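Local coordinates for phosphoribosylaminoimidazole carboxylase, ATPase subunit (Thermus thermophilus, PDB 3AW8), which probably catalyses the ATP-dependent carboxylation of 5-aminoimidazole ribonucleotide with bicarbonate to give N5-carboxyaminoimidazole ribonucleotide in purine biosynthesis, at residues T270-E275 / H322-G327. Numbering follows the deposited sequence.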
loop_
_atom_site.group_PDB
_atom_site.type_symbol
_atom_site.label_atom_id
_atom_site.label_comp_id
_atom_site.label_asym_id
_atom_site.label_seq_id
_atom_site.Cartn_x
_atom_site.Cartn_y
_atom_site.Cartn_z
ATOM N N THR A 270 5.855 2.190 9.220
ATOM C CA THR A 270 4.713 3.083 9.091
ATOM C C THR A 270 3.792 2.749 7.924
ATOM O O THR A 270 2.684 3.294 7.829
ATOM C CB THR A 270 5.141 4.572 8.980
ATOM O OG1 THR A 270 5.827 4.794 7.745
ATOM C CG2 THR A 270 6.046 4.963 10.146
ATOM N N ILE A 271 4.231 1.854 7.040
ATOM C CA ILE A 271 3.389 1.476 5.909
ATOM C C ILE A 271 2.094 0.829 6.404
ATOM O O ILE A 271 1.026 1.103 5.881
ATOM C CB ILE A 271 4.123 0.523 4.945
ATOM C CG1 ILE A 271 5.377 1.207 4.397
ATOM C CG2 ILE A 271 3.215 0.165 3.775
ATOM C CD1 ILE A 271 6.163 0.351 3.434
ATOM N N GLU A 272 2.184 -0.029 7.413
ATOM C CA GLU A 272 0.986 -0.649 7.973
ATOM C C GLU A 272 0.812 -0.341 9.464
ATOM O O GLU A 272 -0.297 -0.418 9.981
ATOM C CB GLU A 272 0.987 -2.160 7.749
ATOM C CG GLU A 272 2.350 -2.770 7.776
ATOM C CD GLU A 272 2.938 -2.897 6.391
ATOM O OE1 GLU A 272 4.126 -2.558 6.217
ATOM O OE2 GLU A 272 2.208 -3.345 5.481
ATOM N N GLY A 273 1.896 0.040 10.141
ATOM C CA GLY A 273 1.823 0.349 11.563
ATOM C C GLY A 273 1.495 1.783 11.988
ATOM O O GLY A 273 1.474 2.085 13.183
ATOM N N ALA A 274 1.258 2.678 11.033
ATOM C CA ALA A 274 0.918 4.063 11.357
ATOM C C ALA A 274 -0.232 4.461 10.441
ATOM O O ALA A 274 -0.400 3.880 9.372
ATOM C CB ALA A 274 2.114 4.974 11.139
ATOM N N GLU A 275 -1.025 5.446 10.839
ATOM C CA GLU A 275 -2.158 5.832 10.015
ATOM C C GLU A 275 -1.746 6.342 8.645
ATOM O O GLU A 275 -2.513 6.254 7.682
ATOM C CB GLU A 275 -3.017 6.883 10.725
ATOM C CG GLU A 275 -4.438 6.935 10.175
ATOM C CD GLU A 275 -5.150 5.589 10.284
ATOM O OE1 GLU A 275 -6.101 5.332 9.506
ATOM O OE2 GLU A 275 -4.758 4.787 11.163
ATOM N N HIS A 322 3.905 -8.529 7.545
ATOM C CA HIS A 322 3.774 -7.944 6.210
ATOM C C HIS A 322 5.117 -7.968 5.500
ATOM O O HIS A 322 6.046 -7.246 5.868
ATOM C CB HIS A 322 3.245 -6.515 6.291
ATOM C CG HIS A 322 1.882 -6.416 6.900
ATOM N ND1 HIS A 322 1.680 -6.268 8.256
ATOM C CD2 HIS A 322 0.650 -6.458 6.339
ATOM C CE1 HIS A 322 0.383 -6.216 8.503
ATOM N NE2 HIS A 322 -0.264 -6.329 7.358
ATOM N N LEU A 323 5.215 -8.821 4.491
ATOM C CA LEU A 323 6.448 -8.965 3.741
ATOM C C LEU A 323 6.634 -7.853 2.695
ATOM O O LEU A 323 5.667 -7.377 2.085
ATOM C CB LEU A 323 6.466 -10.330 3.050
ATOM C CG LEU A 323 7.729 -10.611 2.238
ATOM C CD1 LEU A 323 8.920 -10.597 3.179
ATOM C CD2 LEU A 323 7.617 -11.949 1.503
ATOM N N HIS A 324 7.884 -7.444 2.499
ATOM C CA HIS A 324 8.215 -6.417 1.514
ATOM C C HIS A 324 9.516 -6.825 0.849
ATOM O O HIS A 324 10.583 -6.709 1.448
ATOM C CB HIS A 324 8.377 -5.050 2.183
ATOM C CG HIS A 324 7.079 -4.396 2.540
ATOM N ND1 HIS A 324 6.413 -3.542 1.684
ATOM C CD2 HIS A 324 6.298 -4.507 3.642
ATOM C CE1 HIS A 324 5.279 -3.158 2.242
ATOM N NE2 HIS A 324 5.184 -3.730 3.430
ATOM N N TRP A 325 9.424 -7.334 -0.374
ATOM C CA TRP A 325 10.604 -7.746 -1.112
ATOM C C TRP A 325 10.896 -6.611 -2.090
ATOM O O TRP A 325 10.028 -6.223 -2.867
ATOM C CB TRP A 325 10.335 -9.058 -1.858
ATOM C CG TRP A 325 11.581 -9.651 -2.422
ATOM C CD1 TRP A 325 11.905 -9.800 -3.745
ATOM C CD2 TRP A 325 12.725 -10.085 -1.676
ATOM N NE1 TRP A 325 13.184 -10.292 -3.864
ATOM C CE2 TRP A 325 13.709 -10.474 -2.610
ATOM C CE3 TRP A 325 13.016 -10.172 -0.306
ATOM C CZ2 TRP A 325 14.963 -10.942 -2.218
ATOM C CZ3 TRP A 325 14.267 -10.635 0.084
ATOM C CH2 TRP A 325 15.225 -11.013 -0.872
ATOM N N TYR A 326 12.108 -6.073 -2.064
ATOM C CA TYR A 326 12.420 -4.945 -2.935
ATOM C C TYR A 326 12.654 -5.233 -4.409
ATOM O O TYR A 326 12.707 -4.301 -5.212
ATOM C CB TYR A 326 13.612 -4.165 -2.372
ATOM C CG TYR A 326 13.425 -3.752 -0.931
ATOM C CD1 TYR A 326 12.150 -3.484 -0.419
ATOM C CD2 TYR A 326 14.519 -3.614 -0.080
ATOM C CE1 TYR A 326 11.975 -3.092 0.898
ATOM C CE2 TYR A 326 14.354 -3.222 1.235
ATOM C CZ TYR A 326 13.079 -2.962 1.718
ATOM O OH TYR A 326 12.914 -2.547 3.019
ATOM N N GLY A 327 12.791 -6.506 -4.770
ATOM C CA GLY A 327 13.025 -6.847 -6.163
ATOM C C GLY A 327 14.484 -6.742 -6.570
ATOM O O GLY A 327 14.816 -6.868 -7.742
#
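A His-carboxylate hydrogen bond joins the short helix 270-273 of the ATP-grasp region to strand 321-325 of the C-terminal domain, the outermost strand within this chain of the large antiparallel sheet, and Glu272 extends across to both His322 and His324. His324 NE2 donates to Glu272 OE1 at 3.2 Å; the bond is bent, 135° at the hydrogen, and the oxygen takes it on its syn lone pair while lying 29° out of the imidazole plane. The glutamate chain, bent about CB-CG (chi2 -95°), turns the carboxylate nearly parallel to the His322 ring but steeply inclined to that of His324, and Glu272 OE2 comes 3.4 Å from His322 CG. On the way CG passes over one face of the His322 ring, a CH-pi contact 3.9 Å from the ring centroid. Ile271 adds an apolar touch, its CD1 meeting His324 CE1 obliquely at 3.8 Å. The His324 ring also stacks on His338 of strand 335-343, and His322 NE2 hydrogen-bonds to Glu275 O of the second subunit; these residues form part of the dimer interface. With an alanine at Glu272, His324 NE2 would probably lose this acceptor and one face of His322 its CH-pi partner. Buried, and in touch with two imidazoles, the carboxylate is likely to favour the protonated form of His324, which would in turn offset the buried negative charge.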